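Putative Glycerophosphoryl diester phosphodiesterase (Silicibacter pomeroyi, PDB 3L12) is a putative member of the glycerophosphoryl diester phosphodiesterase family, of the TIM-barrel clan, and carries a bound magnesium ion. Local coordinates at residues G13-I21 against L305-T313; A242-F253 against L267-V276. One frame throughout, in Å; residues are numbered along the deposited sequence. Where two conformers were deposited one is given.

How the interactions relate
A local contact and a long-range one lie near each other in this chain. Interaction 1 ties the N-terminal segment 13-21, which enters strand 19-23, to the C-terminal tail 305-313, leaving helix 298-307; 283 residues lie between them. Interaction 2 is nested inside that loop and is local, linking neighbouring strands 248-251 and 270-273 across a single helix. The centres are about 18 Å apart, yet both reach the same sheet, in which strand 292-295 stands between 270-273 and 19-23. They touch where Ile21 CD1 packs 4.2 Å from Leu272 CD2. One contact thus joins successive barrel strands, while the other brings the chain's two ends together.

Interaction 1. Residues G13-I21 against L305-T313; sequences GHPSVVRVI and LIDMGLSWT
Val20 and Leu305 run antiparallel past one another at the tight end of this contact, with Val20 CG2 only 3.4 Å from Leu305 CD1, closer than carbon atoms usually sit. The other branch of the leucine, CD2, meets Val18 CB at 3.8 Å, the two side chains nearly perpendicular. Trp312 CB lies 3.8 Å from Val20 CG2, and with chi1 at 53° the indole swings off to pack on Phe120 of the second subunit. The backbones are stitched by Ser311, which donates from N to Ser16 O (3.0 Å) and receives Val18 N on its O (3.1 Å). On the looser, solvent side, by exposed Ser16, water takes part, one molecule joining Ser16 O to Ser311 OG. A second water bridges Val20 N and Trp312 O. Arg19 NH1 also reaches Trp312 O (3.2 Å), from above the carbonyl plane, while its NE is bonded to Arg12 O. A Schellman motif with Gly309 as C-prime residue ends helix 298-307 and turns the tail back, where the single bridge between Val17 and Ser311 fastens the C terminus of a TIM-barrel chain beside its first strand.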
loop_
_atom_site.group_PDB
_atom_site.type_symbol
_atom_site.label_atom_id
_atom_site.label_comp_id
_atom_site.label_asym_id
_atom_site.label_seq_id
_atom_site.Cartn_x
_atom_site.Cartn_y
_atom_site.Cartn_z
ATOM N N GLY A 13 14.620 -17.290 -11.652
ATOM C CA GLY A 13 13.772 -16.865 -12.780
ATOM C C GLY A 13 13.707 -17.967 -13.798
ATOM O O GLY A 13 14.328 -19.045 -13.651
ATOM N N HIS A 14 12.905 -17.724 -14.824
ATOM C CA HIS A 14 12.811 -18.615 -15.963
ATOM C C HIS A 14 12.174 -17.802 -17.086
ATOM O O HIS A 14 11.787 -16.646 -16.851
ATOM C CB HIS A 14 12.150 -19.954 -15.622
ATOM C CG HIS A 14 10.791 -19.839 -15.050
ATOM N ND1 HIS A 14 9.694 -19.553 -15.826
ATOM C CD2 HIS A 14 10.337 -20.021 -13.789
ATOM C CE1 HIS A 14 8.614 -19.559 -15.060
ATOM N NE2 HIS A 14 8.983 -19.825 -13.815
ATOM N N PRO A 15 12.018 -18.375 -18.282
ATOM C CA PRO A 15 11.658 -17.486 -19.410
ATOM C C PRO A 15 10.406 -16.644 -19.237
ATOM O O PRO A 15 10.330 -15.541 -19.800
ATOM C CB PRO A 15 11.536 -18.450 -20.594
ATOM C CG PRO A 15 12.492 -19.523 -20.265
ATOM C CD PRO A 15 12.342 -19.734 -18.763
ATOM N N SER A 16 9.472 -17.137 -18.446
ATOM C CA SER A 16 8.212 -16.427 -18.213
ATOM C C SER A 16 8.144 -15.636 -16.932
ATOM O O SER A 16 7.132 -14.986 -16.693
ATOM C CB SER A 16 7.102 -17.448 -18.140
ATOM O OG SER A 16 7.047 -18.253 -19.305
ATOM N N VAL A 17 9.200 -15.704 -16.121
ATOM C CA VAL A 17 9.149 -15.160 -14.763
ATOM C C VAL A 17 10.369 -14.348 -14.341
ATOM O O VAL A 17 11.522 -14.767 -14.562
ATOM C CB VAL A 17 9.052 -16.325 -13.754
ATOM C CG1 VAL A 17 9.246 -15.860 -12.293
ATOM C CG2 VAL A 17 7.709 -17.025 -13.877
ATOM N N VAL A 18 10.098 -13.157 -13.807
ATOM C CA VAL A 18 11.041 -12.338 -13.118
ATOM C C VAL A 18 10.472 -12.182 -11.697
ATOM O O VAL A 18 9.353 -11.711 -11.496
ATOM C CB VAL A 18 11.282 -10.963 -13.770
ATOM C CG1 VAL A 18 12.290 -10.148 -12.902
ATOM C CG2 VAL A 18 11.760 -11.152 -15.169
ATOM N N ARG A 19 11.266 -12.566 -10.710
ATOM C CA ARG A 19 10.811 -12.483 -9.321
ATOM C C ARG A 19 10.773 -11.028 -8.857
ATOM O O ARG A 19 11.564 -10.184 -9.359
ATOM C CB ARG A 19 11.710 -13.299 -8.374
ATOM C CG ARG A 19 11.859 -14.762 -8.734
ATOM C CD ARG A 19 10.548 -15.504 -8.759
ATOM N NE ARG A 19 10.829 -16.873 -9.206
ATOM C CZ ARG A 19 9.932 -17.841 -9.263
ATOM N NH1 ARG A 19 8.689 -17.625 -8.914
ATOM N NH2 ARG A 19 10.295 -19.051 -9.667
ATOM N N VAL A 20 9.846 -10.764 -7.936
ATOM C CA VAL A 20 9.650 -9.412 -7.349
ATOM C C VAL A 20 9.938 -9.519 -5.853
ATOM O O VAL A 20 9.284 -10.253 -5.129
ATOM C CB VAL A 20 8.279 -8.817 -7.617
ATOM C CG1 VAL A 20 8.128 -7.413 -6.961
ATOM C CG2 VAL A 20 8.026 -8.687 -9.163
ATOM N N ILE A 21 10.984 -8.806 -5.426
ATOM C CA ILE A 21 11.404 -8.801 -4.033
ATOM C C ILE A 21 11.091 -7.423 -3.451
ATOM O O ILE A 21 11.558 -6.417 -3.940
ATOM C CB ILE A 21 12.848 -9.198 -3.836
ATOM C CG1 ILE A 21 13.180 -10.572 -4.472
ATOM C CG2 ILE A 21 13.215 -9.237 -2.293
ATOM C CD1 ILE A 21 13.706 -10.493 -5.899
ATOM N N LEU A 305 5.874 -5.918 -15.341
ATOM C CA LEU A 305 6.042 -7.332 -15.736
ATOM C C LEU A 305 4.818 -7.848 -16.483
ATOM O O LEU A 305 4.938 -8.448 -17.548
ATOM C CB LEU A 305 6.424 -8.226 -14.559
ATOM C CG LEU A 305 7.761 -7.916 -13.875
ATOM C CD1 LEU A 305 7.962 -8.747 -12.609
ATOM C CD2 LEU A 305 8.944 -8.124 -14.842
ATOM N N ILE A 306 3.626 -7.538 -15.982
ATOM C CA ILE A 306 2.413 -7.930 -16.692
ATOM C C ILE A 306 2.342 -7.303 -18.099
ATOM O O ILE A 306 1.974 -7.953 -19.052
ATOM C CB ILE A 306 1.127 -7.526 -15.886
ATOM C CG1 ILE A 306 0.971 -8.329 -14.587
ATOM C CG2 ILE A 306 -0.130 -7.613 -16.756
ATOM C CD1 ILE A 306 0.921 -9.824 -14.745
ATOM N N ASP A 307 2.706 -6.032 -18.217
ATOM C CA ASP A 307 2.729 -5.364 -19.502
ATOM C C ASP A 307 3.700 -6.062 -20.506
ATOM O O ASP A 307 3.471 -6.080 -21.732
ATOM C CB ASP A 307 3.161 -3.917 -19.340
ATOM C CG ASP A 307 3.117 -3.187 -20.673
ATOM O OD1 ASP A 307 1.984 -2.874 -21.121
ATOM O OD2 ASP A 307 4.206 -3.044 -21.315
HETATM N N MSE A 308 4.749 -6.651 -19.960
HETATM C CA MSE A 308 5.747 -7.429 -20.725
HETATM C C MSE A 308 5.385 -8.888 -20.896
HETATM O O MSE A 308 6.161 -9.666 -21.455
HETATM C CB MSE A 308 7.160 -7.346 -20.030
HETATM C CG MSE A 308 7.630 -5.935 -19.969
HETATM SE SE MSE A 308 9.288 -5.717 -19.015
HETATM C CE MSE A 308 10.542 -6.528 -20.245
ATOM N N GLY A 309 4.188 -9.280 -20.486
ATOM C CA GLY A 309 3.747 -10.654 -20.608
ATOM C C GLY A 309 4.369 -11.645 -19.656
ATOM O O GLY A 309 4.254 -12.856 -19.889
ATOM N N LEU A 310 5.023 -11.144 -18.610
ATOM C CA LEU A 310 5.737 -11.962 -17.641
ATOM C C LEU A 310 4.902 -12.065 -16.353
ATOM O O LEU A 310 3.861 -11.435 -16.208
ATOM C CB LEU A 310 7.097 -11.344 -17.349
ATOM C CG LEU A 310 8.039 -11.159 -18.567
ATOM C CD1 LEU A 310 9.242 -10.260 -18.276
ATOM C CD2 LEU A 310 8.464 -12.507 -19.127
ATOM N N SER A 311 5.400 -12.854 -15.406
ATOM C CA SER A 311 4.775 -12.957 -14.107
ATOM C C SER A 311 5.886 -13.164 -13.087
ATOM O O SER A 311 7.060 -13.279 -13.441
ATOM C CB SER A 311 3.798 -14.122 -14.122
ATOM O OG SER A 311 4.475 -15.352 -14.285
ATOM N N TRP A 312 5.515 -13.253 -11.830
ATOM C CA TRP A 312 6.520 -13.359 -10.715
ATOM C C TRP A 312 6.347 -14.571 -9.866
ATOM O O TRP A 312 7.175 -14.817 -9.001
ATOM C CB TRP A 312 6.551 -12.087 -9.859
ATOM C CG TRP A 312 5.213 -11.744 -9.391
ATOM C CD1 TRP A 312 4.598 -12.182 -8.258
ATOM C CD2 TRP A 312 4.238 -10.936 -10.088
ATOM N NE1 TRP A 312 3.316 -11.667 -8.196
ATOM C CE2 TRP A 312 3.074 -10.921 -9.319
ATOM C CE3 TRP A 312 4.241 -10.257 -11.285
ATOM C CZ2 TRP A 312 1.919 -10.213 -9.742
ATOM C CZ3 TRP A 312 3.135 -9.597 -11.697
ATOM C CH2 TRP A 312 1.985 -9.570 -10.927
ATOM N N THR A 313 5.487 -15.453 -10.395
ATOM C CA THR A 313 5.184 -16.793 -9.916
ATOM C C THR A 313 5.029 -17.728 -11.142
ATOM O O THR A 313 4.524 -17.441 -12.271
ATOM C CB THR A 313 3.853 -16.874 -9.175
ATOM O OG1 THR A 313 2.789 -16.620 -10.097
ATOM C CG2 THR A 313 3.768 -15.869 -8.035
ATOM O OXT THR A 313 5.370 -18.883 -10.986
HETATM O O HOH W 1 4.477 -15.920 -16.817
HETATM O O HOH W 2 8.267 -13.376 -6.993
#

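Interaction 2. Residues A242-F253 against L267-V276; sequences ASAGGQLWCPYF and LGLIVLTWTV
Leu248 and Ile270 run alongside one another in the same direction on one face of the sheet, as partners in the beta-alpha-beta unit formed by strand 248-251, helix 258-266 and strand 270-273, a building block of the TIM barrel. Leu248 CD2 reaches on to Leu272 CD1 (3.5 Å). Trp249 and Val271 turn to the other face, where Trp249 NE1 is bonded to Ser209 OG. Between the parallel strands, Ile270 N donates to Gln247 O, Trp249 N to Ile270 O and Leu272 N to Trp249 O; Leu272 O, though buried, has no polar partner in the model. From Tyr252 and Trp274 on, aromatic rings carry the contact. With CG anti to the backbone N (chi1 -178°), Tyr252 turns its ring edge toward the face of Trp274, an edge-to-face pair with planes at 61° and centroids 5.0 Å apart, and its CA makes a CH-pi contact over the indole five-membered ring. Thr273 OG1 donates to Pro251 O (2.8 Å), and Phe253 CB rests on Val276 CG2 (3.7 Å). The indole is tethered at its edge: Trp274 NE1 donates to Cys250 O at 2.8 Å, with the oxygen in the ring plane but the nitrogen 56° out of the carbonyl plane.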
loop_
_atom_site.group_PDB
_atom_site.type_symbol
_atom_site.label_atom_id
_atom_site.label_comp_id
_atom_site.label_asym_id
_atom_site.label_seq_id
_atom_site.Cartn_x
_atom_site.Cartn_y
_atom_site.Cartn_z
ATOM N N ALA A 242 31.113 -16.689 -7.347
ATOM C CA ALA A 242 31.117 -18.150 -7.532
ATOM C C ALA A 242 32.317 -18.744 -6.789
ATOM O O ALA A 242 32.191 -19.746 -6.065
ATOM C CB ALA A 242 31.169 -18.535 -9.021
ATOM N N SER A 243 33.486 -18.121 -6.949
ATOM C CA SER A 243 34.708 -18.609 -6.259
ATOM C C SER A 243 34.609 -18.563 -4.729
ATOM O O SER A 243 35.157 -19.458 -4.068
ATOM C CB SER A 243 35.962 -17.854 -6.721
ATOM O OG SER A 243 36.262 -18.188 -8.063
ATOM N N ALA A 244 33.921 -17.551 -4.184
ATOM C CA ALA A 244 33.706 -17.419 -2.745
ATOM C C ALA A 244 32.739 -18.483 -2.197
ATOM O O ALA A 244 32.725 -18.719 -0.985
ATOM C CB ALA A 244 33.218 -16.049 -2.395
ATOM N N GLY A 245 31.948 -19.102 -3.075
ATOM C CA GLY A 245 30.987 -20.139 -2.713
ATOM C C GLY A 245 29.552 -19.641 -2.619
ATOM O O GLY A 245 28.705 -20.283 -2.009
ATOM N N GLY A 246 29.272 -18.473 -3.183
ATOM C CA GLY A 246 27.901 -17.925 -3.149
ATOM C C GLY A 246 26.970 -18.567 -4.176
ATOM O O GLY A 246 27.436 -19.095 -5.216
ATOM N N GLN A 247 25.670 -18.501 -3.876
ATOM C CA GLN A 247 24.621 -18.966 -4.777
ATOM C C GLN A 247 23.962 -17.813 -5.563
ATOM O O GLN A 247 23.422 -18.051 -6.634
ATOM C CB GLN A 247 23.545 -19.720 -4.022
ATOM C CG GLN A 247 23.918 -21.138 -3.632
ATOM C CD GLN A 247 25.079 -21.192 -2.658
ATOM O OE1 GLN A 247 25.073 -20.529 -1.632
ATOM N NE2 GLN A 247 26.102 -21.996 -2.991
ATOM N N LEU A 248 23.997 -16.608 -5.006
ATOM C CA LEU A 248 23.397 -15.419 -5.656
ATOM C C LEU A 248 24.407 -14.278 -5.718
ATOM O O LEU A 248 25.227 -14.080 -4.805
ATOM C CB LEU A 248 22.186 -14.926 -4.891
ATOM C CG LEU A 248 20.941 -15.786 -4.691
ATOM C CD1 LEU A 248 21.193 -16.685 -3.534
ATOM C CD2 LEU A 248 19.677 -14.882 -4.448
ATOM N N TRP A 249 24.304 -13.506 -6.798
ATOM C CA TRP A 249 25.058 -12.282 -6.970
ATOM C C TRP A 249 24.018 -11.209 -7.090
ATOM O O TRP A 249 23.112 -11.326 -7.917
ATOM C CB TRP A 249 25.915 -12.314 -8.238
ATOM C CG TRP A 249 26.576 -10.979 -8.545
ATOM C CD1 TRP A 249 27.158 -10.120 -7.674
ATOM C CD2 TRP A 249 26.742 -10.403 -9.848
ATOM N NE1 TRP A 249 27.649 -8.994 -8.355
ATOM C CE2 TRP A 249 27.396 -9.157 -9.685
ATOM C CE3 TRP A 249 26.343 -10.797 -11.130
ATOM C CZ2 TRP A 249 27.690 -8.323 -10.760
ATOM C CZ3 TRP A 249 26.625 -9.965 -12.194
ATOM C CH2 TRP A 249 27.277 -8.731 -11.991
ATOM N N CYS A 250 24.116 -10.170 -6.271
ATOM C CA CYS A 250 23.111 -9.108 -6.215
ATOM C C CYS A 250 23.727 -7.761 -6.440
ATOM O O CYS A 250 24.005 -7.014 -5.527
ATOM C CB CYS A 250 22.331 -9.098 -4.894
ATOM S SG CYS A 250 21.372 -10.636 -4.674
ATOM N N PRO A 251 23.969 -7.436 -7.711
ATOM C CA PRO A 251 24.529 -6.140 -8.052
ATOM C C PRO A 251 23.538 -5.003 -8.127
ATOM O O PRO A 251 22.350 -5.185 -8.517
ATOM C CB PRO A 251 25.064 -6.363 -9.447
ATOM C CG PRO A 251 24.098 -7.360 -10.041
ATOM C CD PRO A 251 23.711 -8.271 -8.894
ATOM N N TYR A 252 24.018 -3.823 -7.774
ATOM C CA TYR A 252 23.244 -2.610 -7.913
ATOM C C TYR A 252 22.892 -2.460 -9.410
ATOM O O TYR A 252 23.708 -2.770 -10.286
ATOM C CB TYR A 252 24.047 -1.429 -7.438
ATOM C CG TYR A 252 23.302 -0.120 -7.492
ATOM C CD1 TYR A 252 22.213 0.101 -6.676
ATOM C CD2 TYR A 252 23.762 0.923 -8.294
ATOM C CE1 TYR A 252 21.536 1.317 -6.700
ATOM C CE2 TYR A 252 23.090 2.140 -8.315
ATOM C CZ TYR A 252 21.986 2.310 -7.521
ATOM O OH TYR A 252 21.310 3.523 -7.542
ATOM N N PHE A 253 21.686 -1.991 -9.680
ATOM C CA PHE A 253 21.190 -2.060 -11.073
ATOM C C PHE A 253 22.007 -1.261 -12.094
ATOM O O PHE A 253 22.056 -1.652 -13.246
ATOM C CB PHE A 253 19.697 -1.728 -11.161
ATOM C CG PHE A 253 19.380 -0.266 -11.059
ATOM C CD1 PHE A 253 19.264 0.331 -9.847
ATOM C CD2 PHE A 253 19.159 0.494 -12.190
ATOM C CE1 PHE A 253 18.955 1.680 -9.704
ATOM C CE2 PHE A 253 18.881 1.848 -12.043
ATOM C CZ PHE A 253 18.754 2.418 -10.811
ATOM N N LEU A 267 27.943 -19.404 -14.711
ATOM C CA LEU A 267 28.619 -19.871 -13.487
ATOM C C LEU A 267 27.647 -20.532 -12.506
ATOM O O LEU A 267 28.052 -20.930 -11.429
ATOM C CB LEU A 267 29.357 -18.715 -12.813
ATOM C CG LEU A 267 30.580 -18.161 -13.534
ATOM C CD1 LEU A 267 31.016 -16.801 -13.033
ATOM C CD2 LEU A 267 31.759 -19.176 -13.430
ATOM N N GLY A 268 26.378 -20.631 -12.873
ATOM C CA GLY A 268 25.348 -21.248 -12.040
ATOM C C GLY A 268 24.731 -20.350 -10.965
ATOM O O GLY A 268 24.079 -20.856 -10.055
ATOM N N LEU A 269 24.952 -19.042 -11.055
ATOM C CA LEU A 269 24.452 -18.110 -10.016
ATOM C C LEU A 269 23.094 -17.574 -10.373
ATOM O O LEU A 269 22.714 -17.536 -11.556
ATOM C CB LEU A 269 25.410 -16.925 -9.867
ATOM C CG LEU A 269 26.857 -17.199 -9.516
ATOM C CD1 LEU A 269 27.783 -15.979 -9.683
ATOM C CD2 LEU A 269 26.942 -17.792 -8.089
ATOM N N ILE A 270 22.347 -17.184 -9.337
ATOM C CA ILE A 270 21.070 -16.466 -9.491
ATOM C C ILE A 270 21.439 -14.978 -9.372
ATOM O O ILE A 270 22.301 -14.654 -8.561
ATOM C CB ILE A 270 20.065 -16.931 -8.447
ATOM C CG1 ILE A 270 19.558 -18.337 -8.795
ATOM C CG2 ILE A 270 18.879 -15.927 -8.321
ATOM C CD1 ILE A 270 18.629 -19.002 -7.711
ATOM N N VAL A 271 20.807 -14.087 -10.167
ATOM C CA VAL A 271 21.116 -12.689 -10.155
ATOM C C VAL A 271 19.865 -11.900 -9.772
ATOM O O VAL A 271 18.836 -11.979 -10.469
ATOM C CB VAL A 271 21.643 -12.212 -11.508
ATOM C CG1 VAL A 271 22.036 -10.751 -11.460
ATOM C CG2 VAL A 271 22.827 -13.122 -11.966
ATOM N N LEU A 272 19.950 -11.196 -8.662
ATOM C CA LEU A 272 18.842 -10.337 -8.185
ATOM C C LEU A 272 19.406 -8.932 -8.183
ATOM O O LEU A 272 20.417 -8.657 -7.497
ATOM C CB LEU A 272 18.384 -10.726 -6.798
ATOM C CG LEU A 272 17.983 -12.173 -6.517
ATOM C CD1 LEU A 272 17.486 -12.190 -5.064
ATOM C CD2 LEU A 272 16.896 -12.665 -7.465
ATOM N N THR A 273 18.793 -8.018 -8.917
ATOM C CA THR A 273 19.293 -6.654 -8.921
ATOM C C THR A 273 18.401 -5.740 -8.052
ATOM O O THR A 273 17.203 -6.045 -7.795
ATOM C CB THR A 273 19.471 -6.154 -10.344
ATOM O OG1 THR A 273 20.231 -4.930 -10.304
ATOM C CG2 THR A 273 18.100 -6.027 -11.038
ATOM N N TRP A 274 18.995 -4.637 -7.576
ATOM C CA TRP A 274 18.398 -3.750 -6.575
ATOM C C TRP A 274 18.903 -2.338 -6.722
ATOM O O TRP A 274 19.911 -2.172 -7.454
ATOM C CB TRP A 274 18.779 -4.220 -5.132
ATOM C CG TRP A 274 20.248 -4.191 -4.906
ATOM C CD1 TRP A 274 21.131 -5.164 -5.239
ATOM C CD2 TRP A 274 21.009 -3.114 -4.357
ATOM N NE1 TRP A 274 22.414 -4.745 -4.966
ATOM C CE2 TRP A 274 22.373 -3.496 -4.427
ATOM C CE3 TRP A 274 20.683 -1.844 -3.849
ATOM C CZ2 TRP A 274 23.394 -2.691 -3.947
ATOM C CZ3 TRP A 274 21.722 -1.036 -3.395
ATOM C CH2 TRP A 274 23.056 -1.473 -3.456
ATOM N N THR A 275 18.198 -1.292 -6.256
ATOM C CA THR A 275 16.806 -1.240 -5.807
ATOM C C THR A 275 16.171 -0.482 -6.998
ATOM O O THR A 275 16.516 0.674 -7.272
ATOM C CB THR A 275 16.614 -0.516 -4.512
ATOM O OG1 THR A 275 17.194 -1.300 -3.460
ATOM C CG2 THR A 275 15.164 -0.302 -4.250
ATOM N N VAL A 276 15.299 -1.169 -7.724
ATOM C CA VAL A 276 14.900 -0.668 -9.056
ATOM C C VAL A 276 13.512 -0.115 -8.945
ATOM O O VAL A 276 12.539 -0.868 -8.717
ATOM C CB VAL A 276 15.053 -1.776 -10.158
ATOM C CG1 VAL A 276 15.040 -1.168 -11.543
ATOM C CG2 VAL A 276 16.331 -2.706 -9.976
HETATM O O HOH W 3 22.942 -20.514 -7.632
#